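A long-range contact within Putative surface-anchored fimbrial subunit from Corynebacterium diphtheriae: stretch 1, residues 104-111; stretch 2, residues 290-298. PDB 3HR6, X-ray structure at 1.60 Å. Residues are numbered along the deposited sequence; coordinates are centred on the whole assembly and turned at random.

Stretch 1 (104-111) ELNGAEAV
Stretch 2, residues 290-298: GDAALRGMP

Residues at least 185 apart in sequence touch here, and the two stretches bury 462 Å² in total. Stretch 1 has no regular helix or strand; stretch 2 becomes strand only at 297-298. They run in the same direction, with CA atoms 5.0 Å apart at Asn-106/Leu-294 and 5.1 Å at Ala-110/Met-297.

Gly-290 to Ala-293 form a type I turn, closed by Ala-293 N to Gly-290 O (3.1 Å). The turn presents Asp-291 O to Asn-106, whose p rotamer (chi1 71°, chi2 -23°) brings ND2 within 2.8 Å as donor; its OD1 is bonded elsewhere in the structure. Water 2 donates to Asp-291 O (2.8 Å) and Asn-106 O (2.9 Å). Leu-294 (m, t) brings CD2 to 3.8 Å from Leu-105 CB, an apolar contact.

The backbone of Arg-295 is extended (phi/psi -93/116). Its N donates to Leu-105 O at 3.0 Å, nearly linear at 175°. Water 1 donates to Leu-105 O and Arg-295 O, both 2.7 Å. The long side chain (t, p, t, chi4 -177°) starts toward stretch 1 and spans Gly-107 to Glu-109, so Arg-295 has the most area covered, 83 Å²; CG lies 3.3 Å from Gly-107 O and NE 3.2 Å from Ala-108 O.

Water 3 donates to Gly-296 O and accepts from Ala-110 N, both 2.8 Å. Buried Ala-110 points its small CB toward stretch 2, close against the backbone: 3.1 Å from Arg-295 O, 3.4 Å from Gly-296 C and 4.0 Å from CB of Met-297 (t, p, p).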

# COMPACT_ATOMS: atom_id res chain seq x y z
N GLU A 104 20.70 -6.54 -3.85
CA GLU A 104 20.06 -6.38 -2.55
C GLU A 104 18.59 -6.04 -2.72
O GLU A 104 18.13 -5.68 -3.80
CB GLU A 104 20.74 -5.26 -1.81
CG GLU A 104 22.24 -5.48 -1.58
CD GLU A 104 22.59 -6.47 -0.48
OE1 GLU A 104 21.74 -7.29 -0.09
OE2 GLU A 104 23.74 -6.43 -0.02
N LEU A 105 17.88 -6.09 -1.61
CA LEU A 105 16.45 -5.86 -1.56
C LEU A 105 16.08 -4.41 -1.25
O LEU A 105 14.89 -4.10 -1.08
CB LEU A 105 15.85 -6.82 -0.53
CG LEU A 105 15.81 -8.30 -0.93
CD1 LEU A 105 15.36 -9.12 0.31
CD2 LEU A 105 14.91 -8.55 -2.13
N ASN A 106 17.08 -3.53 -1.18
CA ASN A 106 16.92 -2.10 -0.86
C ASN A 106 17.14 -1.14 -2.08
O ASN A 106 17.58 0.03 -1.93
CB ASN A 106 17.85 -1.73 0.29
CG ASN A 106 19.31 -1.71 -0.11
OD1 ASN A 106 19.68 -2.36 -1.08
ND2 ASN A 106 20.14 -0.92 0.60
N GLY A 107 16.84 -1.63 -3.28
CA GLY A 107 16.84 -0.77 -4.48
C GLY A 107 15.75 0.28 -4.42
O GLY A 107 14.89 0.21 -3.53
N ALA A 108 15.78 1.21 -5.36
CA ALA A 108 14.80 2.31 -5.44
C ALA A 108 13.40 1.75 -5.63
O ALA A 108 12.40 2.26 -5.07
CB ALA A 108 15.16 3.28 -6.56
N GLU A 109 13.33 0.67 -6.42
CA GLU A 109 12.10 -0.05 -6.68
C GLU A 109 12.30 -1.50 -6.26
O GLU A 109 13.41 -2.06 -6.38
CB GLU A 109 11.74 -0.04 -8.16
CG GLU A 109 11.54 1.28 -8.82
CD GLU A 109 11.30 1.08 -10.31
OE1 GLU A 109 12.24 0.66 -11.03
OE2 GLU A 109 10.13 1.30 -10.73
N ALA A 110 11.24 -2.13 -5.79
CA ALA A 110 11.26 -3.54 -5.49
C ALA A 110 11.21 -4.38 -6.77
O ALA A 110 10.43 -4.11 -7.69
CB ALA A 110 10.08 -3.87 -4.61
N VAL A 111 12.12 -5.34 -6.83
CA VAL A 111 12.18 -6.33 -7.93
C VAL A 111 12.43 -7.75 -7.41
O VAL A 111 12.89 -7.94 -6.28
CB VAL A 111 13.31 -5.95 -8.92
CG1 VAL A 111 13.10 -4.57 -9.61
CG2 VAL A 111 14.71 -5.98 -8.21
N GLY A 290 14.75 4.54 5.87
CA GLY A 290 16.20 4.58 5.56
C GLY A 290 16.78 3.72 4.43
O GLY A 290 16.09 2.93 3.78
N ASP A 291 18.08 3.89 4.22
CA ASP A 291 18.78 3.22 3.11
C ASP A 291 18.74 1.67 3.17
O ASP A 291 18.78 1.01 2.13
CB ASP A 291 20.24 3.71 3.00
CG ASP A 291 20.39 4.96 2.13
OD1 ASP A 291 19.37 5.52 1.65
OD2 ASP A 291 21.54 5.39 1.92
N ALA A 292 18.67 1.11 4.37
CA ALA A 292 18.70 -0.35 4.54
C ALA A 292 17.30 -0.97 4.47
O ALA A 292 17.14 -2.19 4.54
CB ALA A 292 19.38 -0.73 5.85
N ALA A 293 16.27 -0.13 4.33
CA ALA A 293 14.94 -0.60 4.43
C ALA A 293 14.70 -1.56 3.25
O ALA A 293 15.10 -1.26 2.12
CB ALA A 293 13.93 0.59 4.43
N LEU A 294 14.13 -2.73 3.53
CA LEU A 294 13.57 -3.60 2.49
C LEU A 294 12.49 -2.81 1.74
O LEU A 294 11.50 -2.37 2.35
CB LEU A 294 12.95 -4.86 3.10
CG LEU A 294 13.82 -5.76 3.97
CD1 LEU A 294 12.97 -6.80 4.67
CD2 LEU A 294 14.86 -6.43 3.12
N ARG A 295 12.69 -2.65 0.44
CA ARG A 295 11.81 -1.79 -0.37
C ARG A 295 10.70 -2.65 -0.95
O ARG A 295 10.96 -3.58 -1.69
CB ARG A 295 12.64 -1.07 -1.43
CG ARG A 295 11.85 -0.19 -2.44
CD ARG A 295 11.11 0.92 -1.77
NE ARG A 295 10.26 1.69 -2.70
CZ ARG A 295 9.54 2.76 -2.34
NH1 ARG A 295 9.59 3.22 -1.09
NH2 ARG A 295 8.79 3.41 -3.25
N GLY A 296 9.46 -2.37 -0.55
CA GLY A 296 8.31 -3.00 -1.20
C GLY A 296 7.90 -2.27 -2.47
O GLY A 296 8.36 -1.14 -2.76
N MET A 297 7.04 -2.91 -3.25
CA MET A 297 6.42 -2.24 -4.38
C MET A 297 5.05 -1.72 -3.91
O MET A 297 4.19 -2.54 -3.57
CB MET A 297 6.25 -3.21 -5.53
CG MET A 297 5.41 -2.79 -6.70
SD MET A 297 5.94 -1.25 -7.44
CE MET A 297 7.49 -1.74 -8.01
N PRO A 298 4.86 -0.41 -3.88
CA PRO A 298 3.56 0.11 -3.43
C PRO A 298 2.45 -0.11 -4.43
O PRO A 298 2.66 -0.07 -5.66
CB PRO A 298 3.80 1.63 -3.26
CG PRO A 298 4.94 1.91 -4.03
CD PRO A 298 5.77 0.69 -4.23
O HOH W 1 12.84 -5.52 -2.14
O HOH W 2 18.50 2.32 -0.34
O HOH W 3 9.27 -0.19 -5.28